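Amine Dehydrogenase (Pseudomonas putida, PDB 1JMX) probably relays electrons from amine oxidation through two covalently bound c-type hemes, as the heme-binding subunit of a quinohemoprotein amine dehydrogenase. Local coordinates at residues 21-25 against 26-30; 115-118 against 119-123; 264-267 against 268-271; 427-430 against 431-434; 468-472 against 473-477. One frame throughout, in Å; residues are numbered along the deposited sequence.

Contact 1: 21-25 against 26-30. With HEC (heme c), chain F.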
# COMPACT_ATOMS: atom_id res chain seq x y z
N ASN A 21 34.98 -11.58 15.45
CA ASN A 21 34.63 -10.64 16.53
C ASN A 21 33.27 -9.95 16.50
O ASN A 21 33.16 -8.75 16.23
CB ASN A 21 35.76 -9.65 16.83
CG ASN A 21 36.47 -9.14 15.59
OD1 ASN A 21 37.70 -8.99 15.59
ND2 ASN A 21 35.71 -8.84 14.53
N ASP A 22 32.24 -10.75 16.77
CA ASP A 22 30.85 -10.30 16.83
C ASP A 22 30.22 -9.76 15.55
O ASP A 22 29.23 -9.03 15.61
CB ASP A 22 30.67 -9.33 18.00
CG ASP A 22 31.16 -9.91 19.33
OD1 ASP A 22 30.83 -11.09 19.63
OD2 ASP A 22 31.88 -9.20 20.07
N THR A 23 30.79 -10.12 14.40
CA THR A 23 30.25 -9.70 13.11
C THR A 23 29.64 -10.93 12.43
O THR A 23 30.14 -12.04 12.59
CB THR A 23 31.29 -9.02 12.18
OG1 THR A 23 32.28 -9.97 11.78
CG2 THR A 23 31.96 -7.86 12.89
N TYR A 24 28.53 -10.74 11.74
CA TYR A 24 27.83 -11.82 11.07
C TYR A 24 27.47 -11.44 9.66
O TYR A 24 27.45 -10.26 9.31
CB TYR A 24 26.57 -12.19 11.86
CG TYR A 24 26.89 -12.67 13.26
CD1 TYR A 24 27.21 -14.00 13.50
CD2 TYR A 24 27.00 -11.76 14.32
CE1 TYR A 24 27.63 -14.42 14.76
CE2 TYR A 24 27.43 -12.17 15.57
CZ TYR A 24 27.75 -13.50 15.78
OH TYR A 24 28.20 -13.91 17.01
N SER A 25 27.20 -12.43 8.83
CA SER A 25 26.85 -12.15 7.45
C SER A 25 25.55 -11.36 7.40
O SER A 25 24.66 -11.57 8.23
CB SER A 25 26.72 -13.45 6.66
OG SER A 25 25.67 -14.25 7.16
N ARG A 26 25.47 -10.43 6.45
CA ARG A 26 24.31 -9.57 6.24
C ARG A 26 24.18 -8.50 7.32
O ARG A 26 24.33 -7.32 7.03
CB ARG A 26 23.03 -10.42 6.15
CG ARG A 26 23.14 -11.55 5.13
CD ARG A 26 23.12 -11.02 3.71
NE ARG A 26 21.73 -10.93 3.29
CZ ARG A 26 21.13 -9.84 2.85
NH1 ARG A 26 21.77 -8.70 2.72
NH2 ARG A 26 19.83 -9.87 2.65
N ILE A 27 24.00 -8.94 8.56
CA ILE A 27 23.84 -8.06 9.72
C ILE A 27 24.87 -6.95 9.88
O ILE A 27 24.51 -5.80 10.10
CB ILE A 27 23.81 -8.90 11.02
CG1 ILE A 27 22.66 -9.91 10.94
CG2 ILE A 27 23.63 -7.99 12.24
CD1 ILE A 27 22.62 -10.89 12.08
N SER A 28 26.14 -7.29 9.72
CA SER A 28 27.22 -6.31 9.88
C SER A 28 27.61 -5.56 8.61
O SER A 28 28.68 -4.95 8.56
CB SER A 28 28.45 -7.00 10.45
OG SER A 28 28.11 -7.76 11.59
N HIS A 29 26.74 -5.56 7.61
CA HIS A 29 27.06 -4.91 6.34
C HIS A 29 25.94 -3.97 5.89
O HIS A 29 25.80 -3.66 4.71
CB HIS A 29 27.30 -5.98 5.28
CG HIS A 29 28.13 -7.12 5.78
ND1 HIS A 29 29.50 -7.12 5.72
CD2 HIS A 29 27.78 -8.26 6.42
CE1 HIS A 29 29.97 -8.21 6.30
NE2 HIS A 29 28.94 -8.92 6.73
N GLN A 30 25.15 -3.53 6.87
CA GLN A 30 24.04 -2.63 6.64
C GLN A 30 23.91 -1.66 7.81
O GLN A 30 24.23 -2.01 8.95
CB GLN A 30 22.75 -3.45 6.51
CG GLN A 30 22.75 -4.48 5.39
CD GLN A 30 21.52 -5.37 5.43
OE1 GLN A 30 20.59 -5.14 6.19
NE2 GLN A 30 21.52 -6.41 4.60
FE HEC F . 18.22 -12.85 9.39
CHA HEC F . 18.31 -11.66 6.23
CHB HEC F . 19.16 -9.82 10.56
CHC HEC F . 18.15 -14.06 12.58
CHD HEC F . 17.28 -15.93 8.21
NA HEC F . 18.64 -11.12 8.57
C1A HEC F . 18.63 -10.78 7.25
C2A HEC F . 19.01 -9.39 7.05
C3A HEC F . 19.25 -8.88 8.27
C4A HEC F . 19.02 -9.95 9.21
CMA HEC F . 19.68 -7.46 8.58
CAA HEC F . 19.11 -8.68 5.72
CBA HEC F . 17.83 -7.92 5.46
CGA HEC F . 17.83 -7.17 4.14
O1A HEC F . 18.82 -7.23 3.40
O2A HEC F . 16.81 -6.52 3.85
NB HEC F . 18.57 -12.11 11.18
C1B HEC F . 18.96 -10.81 11.50
C2B HEC F . 19.15 -10.60 12.90
C3B HEC F . 18.87 -11.81 13.47
C4B HEC F . 18.51 -12.73 12.41
CMB HEC F . 19.58 -9.28 13.58
CAB HEC F . 18.97 -12.06 14.96
CBB HEC F . 17.78 -11.70 15.86
NC HEC F . 17.80 -14.61 10.21
C1C HEC F . 17.82 -14.94 11.56
C2C HEC F . 17.46 -16.32 11.78
C3C HEC F . 17.23 -16.85 10.58
C4C HEC F . 17.43 -15.78 9.59
CMC HEC F . 17.38 -17.01 13.15
CAC HEC F . 17.07 -18.34 10.33
CBC HEC F . 15.72 -19.03 10.45
ND HEC F . 17.86 -13.64 7.60
C1D HEC F . 17.48 -14.92 7.27
C2D HEC F . 17.32 -15.09 5.82
C3D HEC F . 17.61 -13.86 5.30
C4D HEC F . 17.94 -13.00 6.39
CMD HEC F . 16.90 -16.36 5.07
CAD HEC F . 17.62 -13.43 3.83
CBD HEC F . 16.27 -12.99 3.26
CGD HEC F . 15.65 -11.84 4.02
O1D HEC F . 14.67 -12.06 4.74
O2D HEC F . 16.13 -10.71 3.90
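S28 packs back on T23 and Y24 in the heme-binding domain of the cytochrome c class, where the chain leaves the short strand 23-24 and turns toward a heme c. S28 OG lies anti to its carbonyl carbon (chi1 -50°), which brings the hydroxyl to Y24 N as acceptor at 3.0 Å and alongside T23 CB. In return S28 N donates to Y24 O at 3.3 Å. R26 is the middle of a classic gamma turn (phi 74°, psi -63°), closed by I27 N to S25 O at 2.7 Å, the donor standing above the carbonyl plane. The R26 chain bends at chi2 and chi3 and sets one face of its guanidinium over heme atom CAA. From there NH2 makes a weak bond to propionate oxygen O1A at 2.9 Å, and Q30 NE2 reaches the same O1A at 3.1 Å. E118 OE1 takes R26 NH1 in a salt bridge and Q30 NE2 in a probable hydrogen bond. With a leucine in place of R26, the propionate would probably lose one of its donors and E118 its salt-bridge partner. I27 meets the porphyrin with CG1 at 3.5 Å from CHB and CD1 at 3.6 Å from C2B.

Contact 2: 115-118 against 119-123. With HEC (heme c), chain E.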
# COMPACT_ATOMS: atom_id res chain seq x y z
N PRO A 115 26.32 -1.60 0.97
CA PRO A 115 27.26 -1.71 -0.16
C PRO A 115 26.45 -2.36 -1.29
O PRO A 115 25.36 -2.89 -1.05
CB PRO A 115 28.35 -2.63 0.39
CG PRO A 115 27.62 -3.51 1.33
CD PRO A 115 26.69 -2.55 2.04
N ALA A 116 26.96 -2.30 -2.52
CA ALA A 116 26.25 -2.86 -3.67
C ALA A 116 25.74 -4.30 -3.53
O ALA A 116 24.63 -4.59 -3.97
CB ALA A 116 27.09 -2.72 -4.93
N LYS A 117 26.53 -5.18 -2.92
CA LYS A 117 26.11 -6.58 -2.76
C LYS A 117 24.91 -6.75 -1.84
O LYS A 117 24.09 -7.65 -2.04
CB LYS A 117 27.28 -7.44 -2.27
CG LYS A 117 26.93 -8.91 -1.95
CD LYS A 117 26.30 -9.67 -3.14
CE LYS A 117 27.24 -9.75 -4.35
NZ LYS A 117 26.68 -10.57 -5.48
N GLU A 118 24.81 -5.88 -0.84
CA GLU A 118 23.68 -5.93 0.09
C GLU A 118 22.43 -5.37 -0.57
O GLU A 118 21.31 -5.74 -0.20
CB GLU A 118 24.02 -5.18 1.38
CG GLU A 118 25.20 -5.77 2.14
CD GLU A 118 24.94 -7.19 2.62
OE1 GLU A 118 23.90 -7.40 3.25
OE2 GLU A 118 25.78 -8.08 2.37
N TRP A 119 22.61 -4.48 -1.55
CA TRP A 119 21.49 -3.91 -2.30
C TRP A 119 21.05 -4.97 -3.31
O TRP A 119 19.86 -5.07 -3.63
CB TRP A 119 21.89 -2.62 -3.04
CG TRP A 119 21.91 -1.36 -2.21
CD1 TRP A 119 22.97 -0.51 -2.04
CD2 TRP A 119 20.82 -0.80 -1.45
NE1 TRP A 119 22.61 0.54 -1.22
CE2 TRP A 119 21.30 0.39 -0.85
CE3 TRP A 119 19.49 -1.18 -1.22
CZ2 TRP A 119 20.50 1.20 -0.03
CZ3 TRP A 119 18.69 -0.37 -0.41
CH2 TRP A 119 19.21 0.81 0.17
N GLU A 120 22.01 -5.76 -3.80
CA GLU A 120 21.72 -6.83 -4.75
C GLU A 120 20.95 -7.96 -4.06
O GLU A 120 20.02 -8.53 -4.63
CB GLU A 120 23.00 -7.38 -5.37
CG GLU A 120 22.74 -8.41 -6.45
CD GLU A 120 23.96 -9.26 -6.78
OE1 GLU A 120 23.86 -10.50 -6.69
OE2 GLU A 120 25.00 -8.69 -7.14
N HIS A 121 21.35 -8.29 -2.82
CA HIS A 121 20.67 -9.33 -2.04
C HIS A 121 19.25 -8.87 -1.76
O HIS A 121 18.32 -9.69 -1.75
CB HIS A 121 21.37 -9.56 -0.70
CG HIS A 121 22.60 -10.40 -0.78
ND1 HIS A 121 22.72 -11.46 -1.65
CD2 HIS A 121 23.74 -10.37 -0.06
CE1 HIS A 121 23.89 -12.04 -1.48
NE2 HIS A 121 24.53 -11.40 -0.51
N LEU A 122 19.08 -7.57 -1.52
CA LEU A 122 17.77 -7.01 -1.24
C LEU A 122 16.83 -7.19 -2.44
O LEU A 122 15.69 -7.59 -2.26
CB LEU A 122 17.87 -5.54 -0.85
CG LEU A 122 16.55 -4.80 -0.64
CD1 LEU A 122 16.69 -3.84 0.50
CD2 LEU A 122 16.15 -4.08 -1.91
N VAL A 123 17.32 -6.92 -3.65
CA VAL A 123 16.50 -7.08 -4.85
C VAL A 123 16.04 -8.54 -5.02
O VAL A 123 14.87 -8.79 -5.32
CB VAL A 123 17.24 -6.62 -6.12
CG1 VAL A 123 16.41 -6.92 -7.35
CG2 VAL A 123 17.52 -5.13 -6.04
FE HEC E . 10.84 -3.03 -0.53
CHA HEC E . 10.89 -3.93 2.69
CHB HEC E . 13.94 -1.73 -0.16
CHC HEC E . 10.90 -2.27 -3.83
CHD HEC E . 7.71 -4.39 -0.88
NA HEC E . 12.12 -2.85 0.94
C1A HEC E . 11.98 -3.27 2.22
C2A HEC E . 13.13 -2.95 3.02
C3A HEC E . 13.98 -2.31 2.22
C4A HEC E . 13.36 -2.26 0.93
CMA HEC E . 15.35 -1.77 2.59
CAA HEC E . 13.31 -3.30 4.48
CBA HEC E . 14.43 -4.33 4.50
CGA HEC E . 14.82 -4.89 5.84
O1A HEC E . 14.25 -4.55 6.86
O2A HEC E . 15.72 -5.71 5.86
NB HEC E . 12.12 -2.18 -1.73
C1B HEC E . 13.39 -1.69 -1.42
C2B HEC E . 14.09 -1.16 -2.54
C3B HEC E . 13.25 -1.33 -3.60
C4B HEC E . 12.02 -1.94 -3.08
CMB HEC E . 15.51 -0.56 -2.53
CAB HEC E . 13.62 -0.94 -5.02
CBB HEC E . 13.98 -2.11 -5.95
NC HEC E . 9.56 -3.25 -2.02
C1C HEC E . 9.75 -2.87 -3.33
C2C HEC E . 8.60 -3.17 -4.14
C3C HEC E . 7.71 -3.75 -3.33
C4C HEC E . 8.31 -3.82 -2.01
CMC HEC E . 8.47 -2.87 -5.64
CAC HEC E . 6.30 -4.08 -3.77
CBC HEC E . 5.98 -5.43 -4.39
ND HEC E . 9.57 -3.97 0.64
C1D HEC E . 8.32 -4.47 0.37
C2D HEC E . 7.73 -5.11 1.54
C3D HEC E . 8.68 -4.96 2.53
C4D HEC E . 9.76 -4.26 1.96
CMD HEC E . 6.36 -5.79 1.62
CAD HEC E . 8.72 -5.40 4.00
CBD HEC E . 7.50 -6.06 4.56
CGD HEC E . 6.63 -5.06 5.25
O1D HEC E . 6.71 -3.86 4.91
O2D HEC E . 5.86 -5.46 6.15
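The first two turns of helix 116-129, after P115 at the N-cap position, bring K117 against E120 and H121 on one flank and turn W119 and L122 toward a heme c on another. K117 leaves the helix with CG anti to its backbone N (chi1 175°), then bends at chi2 and chi3, which lays its methylenes across the imidazole of H121. CD sits over the ring face, 3.9 Å from the centroid of the H121 ring and 23° off the normal, a CH-pi contact displaced toward NE2. The ammonium closes a salt bridge with the extended E120 chain: K117 NZ is 3.0 Å from E120 OE2 and 3.1 Å from E120 OE1, both bonds weak. At the edge of the imidazole lies E118 OE2, 3.9 Å from H121 CD2, its carboxylate turned 75° against the ring. H119 of a neighbouring subunit meets the H121 ring. All this belongs to the heme-binding domain, in which this helix packs on the second heme through W119 and L122 and, through E118 OE1, holds R26 and Q30, which bind a propionate of the first. W119 N donates to P115 O in the carbonyl plane at 3.2 Å, and W119 CD1 rests 3.5 Å from the same P115 O. The indole, in cation-pi contact with R114, brings CZ3 to methyl CMB of the second heme. L122 CD1 presses on heme methyl CMA at 3.2 Å. L122 CD2 lies 3.6 Å from heme C2B, and L122 O accepts a bond from ND1 of H126, one of the two axial ligands of that heme's iron.

Contact 3: 264-267 against 268-271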
# COMPACT_ATOMS: atom_id res chain seq x y z
N MET A 264 5.52 14.69 17.96
CA MET A 264 4.95 13.94 19.06
C MET A 264 3.54 13.58 18.62
O MET A 264 2.75 14.45 18.31
CB MET A 264 4.89 14.82 20.30
CG MET A 264 5.35 14.13 21.56
SD MET A 264 5.32 15.27 22.93
CE MET A 264 4.44 14.30 24.13
N PHE A 265 3.24 12.28 18.57
CA PHE A 265 1.93 11.84 18.12
C PHE A 265 1.33 10.73 18.97
O PHE A 265 2.02 10.09 19.75
CB PHE A 265 2.02 11.37 16.66
CG PHE A 265 3.06 10.30 16.44
CD1 PHE A 265 2.71 8.95 16.48
CD2 PHE A 265 4.38 10.65 16.19
CE1 PHE A 265 3.66 7.96 16.29
CE2 PHE A 265 5.35 9.66 16.00
CZ PHE A 265 4.99 8.32 16.05
N GLU A 266 0.03 10.50 18.80
CA GLU A 266 -0.62 9.44 19.53
C GLU A 266 -0.10 8.10 19.03
O GLU A 266 -0.14 7.81 17.84
CB GLU A 266 -2.12 9.51 19.32
CG GLU A 266 -2.79 10.55 20.15
CD GLU A 266 -4.27 10.34 20.19
OE1 GLU A 266 -5.00 11.23 19.73
OE2 GLU A 266 -4.71 9.26 20.66
N ALA A 267 0.41 7.31 19.97
CA ALA A 267 0.97 5.99 19.69
C ALA A 267 0.05 5.15 18.82
O ALA A 267 0.51 4.36 18.00
CB ALA A 267 1.23 5.28 20.99
N GLU A 268 -1.24 5.39 18.96
CA GLU A 268 -2.27 4.65 18.25
C GLU A 268 -2.75 5.31 16.95
O GLU A 268 -3.27 4.65 16.05
CB GLU A 268 -3.45 4.43 19.20
CG GLU A 268 -3.05 4.01 20.64
CD GLU A 268 -2.41 5.15 21.49
OE1 GLU A 268 -2.73 6.35 21.25
OE2 GLU A 268 -1.59 4.84 22.40
N HIS A 269 -2.58 6.63 16.87
CA HIS A 269 -3.03 7.39 15.72
C HIS A 269 -1.97 8.39 15.32
O HIS A 269 -1.83 9.44 15.97
CB HIS A 269 -4.31 8.14 16.09
CG HIS A 269 -5.27 7.32 16.89
ND1 HIS A 269 -6.23 6.51 16.30
CD2 HIS A 269 -5.39 7.14 18.22
CE1 HIS A 269 -6.90 5.87 17.25
NE2 HIS A 269 -6.41 6.24 18.42
N ASP A 270 -1.23 8.09 14.26
CA ASP A 270 -0.17 9.01 13.86
C ASP A 270 -0.55 10.25 13.07
O ASP A 270 0.32 11.05 12.75
CB ASP A 270 1.01 8.27 13.22
CG ASP A 270 0.60 7.25 12.21
OD1 ASP A 270 0.84 6.06 12.47
OD2 ASP A 270 0.05 7.64 11.16
N GLU A 271 -1.83 10.41 12.75
CA GLU A 271 -2.29 11.63 12.07
C GLU A 271 -2.59 12.65 13.16
O GLU A 271 -2.76 13.83 12.88
CB GLU A 271 -3.58 11.42 11.24
CG GLU A 271 -4.15 10.02 11.18
CD GLU A 271 -4.89 9.58 12.43
OE1 GLU A 271 -5.99 10.09 12.71
OE2 GLU A 271 -4.37 8.69 13.12
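The imidazole of H269 presents its edge to the carboxylate of E266, with OE2 near the ring plane and 3.3 Å from H269 CD2. The two flat groups are turned 68° against each other, and H269 NE2 stands farther from E266 OE2, at 4.1 Å, so it is a ring carbon that points at the oxygen. The phenyl ring of F265 takes D270 obliquely: CD1 is 3.7 Å from D270 CB, and the two side chains run side by side in the same direction with ring and carboxylate planes 74° apart. F265 holds CG between its backbone N and carbonyl carbon (chi1 55°), which swings the ring to the flank where D270 lies. D270 OD1 makes a salt bridge with R84, a residue that F265 also touches. The turn between them is the tight end of a beta hairpin, linking strands 259-266 and 269-280, the last two in sequence of an eight-stranded antiparallel barrel. A267 and E268 occupy its corners with the backbone shape of a type I beta turn, and H269 N donates to E266 O at 2.9 Å from well above the carbonyl plane. E268 bends at chi2 and folds back on the turn, bringing OE2 to within 3.2 Å of A267 CB. Its other oxygen, OE1, comes 3.6 Å from E266 OE2, the side chains crossing at about a right angle. Two acids this close would tend to raise each other's affinity for a proton, an effect that H269, if charged, and R272 beside E266 could offset.

Contact 4: 427-430 against 431-434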
# COMPACT_ATOMS: atom_id res chain seq x y z
N GLU A 427 -23.10 11.73 -7.34
CA GLU A 427 -23.93 10.58 -7.70
C GLU A 427 -23.92 9.47 -6.63
O GLU A 427 -24.96 8.88 -6.33
CB GLU A 427 -23.47 10.04 -9.06
CG GLU A 427 -24.51 9.26 -9.88
CD GLU A 427 -24.33 7.74 -9.81
OE1 GLU A 427 -23.16 7.25 -9.88
OE2 GLU A 427 -25.36 7.02 -9.69
N ASP A 428 -22.75 9.20 -6.05
CA ASP A 428 -22.62 8.16 -5.02
C ASP A 428 -22.95 8.62 -3.60
O ASP A 428 -22.89 7.84 -2.65
CB ASP A 428 -21.20 7.58 -5.02
CG ASP A 428 -20.86 6.84 -6.31
OD1 ASP A 428 -21.77 6.33 -7.00
OD2 ASP A 428 -19.65 6.76 -6.61
N GLU A 429 -23.27 9.90 -3.44
CA GLU A 429 -23.61 10.44 -2.13
C GLU A 429 -22.47 10.28 -1.12
O GLU A 429 -22.70 9.89 0.03
CB GLU A 429 -24.87 9.77 -1.59
CG GLU A 429 -26.07 9.86 -2.53
CD GLU A 429 -27.35 9.43 -1.84
OE1 GLU A 429 -27.49 8.24 -1.50
OE2 GLU A 429 -28.22 10.30 -1.63
N ASP A 430 -21.26 10.61 -1.55
CA ASP A 430 -20.06 10.51 -0.71
C ASP A 430 -20.10 11.37 0.55
O ASP A 430 -19.67 10.94 1.61
CB ASP A 430 -18.82 10.88 -1.52
CG ASP A 430 -18.38 9.78 -2.47
OD1 ASP A 430 -19.03 8.71 -2.52
OD2 ASP A 430 -17.37 9.98 -3.15
N VAL A 431 -20.58 12.60 0.41
CA VAL A 431 -20.67 13.54 1.53
C VAL A 431 -21.57 13.03 2.65
O VAL A 431 -21.44 13.44 3.80
CB VAL A 431 -21.14 14.93 1.04
CG1 VAL A 431 -21.64 15.79 2.19
CG2 VAL A 431 -20.00 15.62 0.34
N LYS A 432 -22.46 12.10 2.33
CA LYS A 432 -23.38 11.55 3.30
C LYS A 432 -22.85 10.32 4.04
O LYS A 432 -23.17 10.10 5.21
CB LYS A 432 -24.69 11.19 2.60
CG LYS A 432 -25.74 10.54 3.49
CD LYS A 432 -27.02 10.34 2.70
CE LYS A 432 -28.04 9.55 3.50
NZ LYS A 432 -29.28 9.32 2.67
N PHE A 433 -22.02 9.55 3.36
CA PHE A 433 -21.47 8.33 3.93
C PHE A 433 -20.01 8.37 4.37
O PHE A 433 -19.64 7.69 5.32
CB PHE A 433 -21.67 7.17 2.95
CG PHE A 433 -23.10 6.89 2.61
CD1 PHE A 433 -23.60 7.20 1.34
CD2 PHE A 433 -23.95 6.28 3.52
CE1 PHE A 433 -24.93 6.90 1.00
CE2 PHE A 433 -25.27 5.98 3.19
CZ PHE A 433 -25.76 6.29 1.92
N ALA A 434 -19.21 9.20 3.71
CA ALA A 434 -17.77 9.29 4.00
C ALA A 434 -17.39 9.60 5.43
O ALA A 434 -16.33 9.18 5.90
CB ALA A 434 -17.10 10.26 3.04
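A434 and D430 form the tight side of this contact: A434 N donates to D430 O at 2.8 Å, in the carbonyl plane with an angle of 160° at the hydrogen, and the methyl carbon A434 CB is pressed to 3.0 Å from the same D430 O. The carboxylate of D430 is buried as well and fully engaged, OD1 in a salt bridge with R454 and OD2 taking the backbone N of N463. The ring of F433 packs on the same turn: CD1 lies 3.1 Å from E429 O, met obliquely, and 4.1 Å from D428 O, which is near the ring plane and is in turn bonded by R454. The segments span a junction of two short helices, 423-427 and 430-433, in the fourth domain of the subunit. E429 serves both: its positive phi of 59° ends the first in a Schellman motif, and it holds the N-cap position of the second. K432 N donates to E429 O at 3.2 Å from above the carbonyl plane, while F433 N is shared weakly between E429 O and D430 O. Toward solvent the fit loosens. The E429 chain, extended beyond CG, brings CB to 3.9 Å from F433 CE1 and OE1 to 3.8 Å from the same carbon, its carboxylate turned 69° from the ring. K432, fully extended, holds NZ 4.5 Å from E429 OE2, beyond salt-bridge range. V431, though largely exposed, touches V418, P420 and L464 with its side chain.

Contact 5: 468-472 against 473-477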
# COMPACT_ATOMS: atom_id res chain seq x y z
N ALA A 468 -12.69 25.64 3.64
CA ALA A 468 -12.48 26.44 4.84
C ALA A 468 -12.92 27.86 4.51
O ALA A 468 -12.62 28.37 3.43
CB ALA A 468 -11.02 26.44 5.24
N THR A 469 -13.68 28.48 5.40
CA THR A 469 -14.13 29.84 5.17
C THR A 469 -13.72 30.65 6.39
O THR A 469 -14.16 30.38 7.51
CB THR A 469 -15.65 29.93 4.92
OG1 THR A 469 -16.35 29.43 6.06
CG2 THR A 469 -16.04 29.12 3.71
N LEU A 470 -12.81 31.60 6.18
CA LEU A 470 -12.30 32.44 7.24
C LEU A 470 -13.35 33.19 8.05
O LEU A 470 -14.30 33.75 7.50
CB LEU A 470 -11.28 33.41 6.67
CG LEU A 470 -9.86 33.21 7.18
CD1 LEU A 470 -9.48 31.74 7.12
CD2 LEU A 470 -8.90 34.08 6.38
N ALA A 471 -13.20 33.13 9.36
CA ALA A 471 -14.10 33.82 10.28
C ALA A 471 -13.84 35.31 10.07
O ALA A 471 -14.75 36.13 10.14
CB ALA A 471 -13.80 33.43 11.71
N ASP A 472 -12.59 35.64 9.77
CA ASP A 472 -12.16 37.01 9.54
C ASP A 472 -12.34 37.42 8.07
O ASP A 472 -11.40 37.32 7.28
CB ASP A 472 -10.68 37.15 9.96
CG ASP A 472 -10.11 38.56 9.72
OD1 ASP A 472 -10.87 39.55 9.86
OD2 ASP A 472 -8.89 38.66 9.42
N GLY A 473 -13.55 37.84 7.71
CA GLY A 473 -13.79 38.28 6.34
C GLY A 473 -14.45 37.31 5.38
O GLY A 473 -14.80 37.70 4.26
N GLY A 474 -14.60 36.06 5.79
CA GLY A 474 -15.24 35.07 4.94
C GLY A 474 -14.51 34.62 3.69
O GLY A 474 -15.14 34.12 2.76
N GLN A 475 -13.19 34.81 3.65
CA GLN A 475 -12.38 34.39 2.50
C GLN A 475 -12.29 32.87 2.52
O GLN A 475 -12.04 32.27 3.56
CB GLN A 475 -10.97 34.99 2.55
CG GLN A 475 -10.91 36.52 2.48
CD GLN A 475 -11.02 37.20 3.86
OE1 GLN A 475 -11.34 36.54 4.87
NE2 GLN A 475 -10.74 38.51 3.90
N THR A 476 -12.53 32.24 1.37
CA THR A 476 -12.51 30.79 1.27
C THR A 476 -11.21 30.15 0.77
O THR A 476 -10.44 30.75 0.02
CB THR A 476 -13.68 30.28 0.42
OG1 THR A 476 -13.56 30.80 -0.91
CG2 THR A 476 -15.00 30.75 1.00
N GLY A 477 -11.01 28.90 1.19
CA GLY A 477 -9.85 28.11 0.81
C GLY A 477 -10.33 26.71 0.50
O GLY A 477 -11.29 26.23 1.09
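Q475 O receives L470 N at 2.8 Å in a nearly straight bond (169°), and two carbons crowd the same oxygen, L470 CB at 3.4 Å and T469 CA at 3.6 Å in a CA-H...O contact. This is the turn end of the beta hairpin 462-470/476-484. A468 and G477 follow as an antiparallel hydrogen-bonded pair. Between them and the turn, T469 and T476 form a non-hydrogen-bonded pair whose methyls meet obliquely: CG2 of T469 is 3.3 Å from CG2 of T476, tighter than usual for carbons. At the turn, G473 has a phi of 100°, where a CB would strike D472 O, and G474 N bonds L470 O weakly. The Q475 chain bends at chi2 (87°) and folds back toward the turn, its amide against L470 CB and D472 O; which amide atom faces D472 O is doubtful. Replacing Q475 by an alanine would probably open a gap beside L470 CB and V368, which the glutamine chain touches. D472 OD2 is bonded to Y362. The side chains of A468 and L470 are buried against strands 367-378 and 391-400, while the backbone of T469 bonds S415 of strand 406-420.

The five contacts follow one another along the chain, each closing before the next opens. Contacts 1 and 2 share the heme-binding domain, their centres 14 Å apart, and touch where E118 of helix 116-129 meets R26 and Q30; this joins the surroundings of the two hemes. Contact 3 closes a hairpin of the eight-stranded barrel of domain II, about 34 Å from contact 1 between centres. Contacts 4 and 5 belong to domain IV, 25 Å apart between centres, on a helical junction and a hairpin tip that both adjoin strand 462-470. Contacts 1 and 5, with centres 58 Å apart, lie on opposite sides of the chain's centre; the two heme-side contacts thus lie far from the hairpin tip of domain IV.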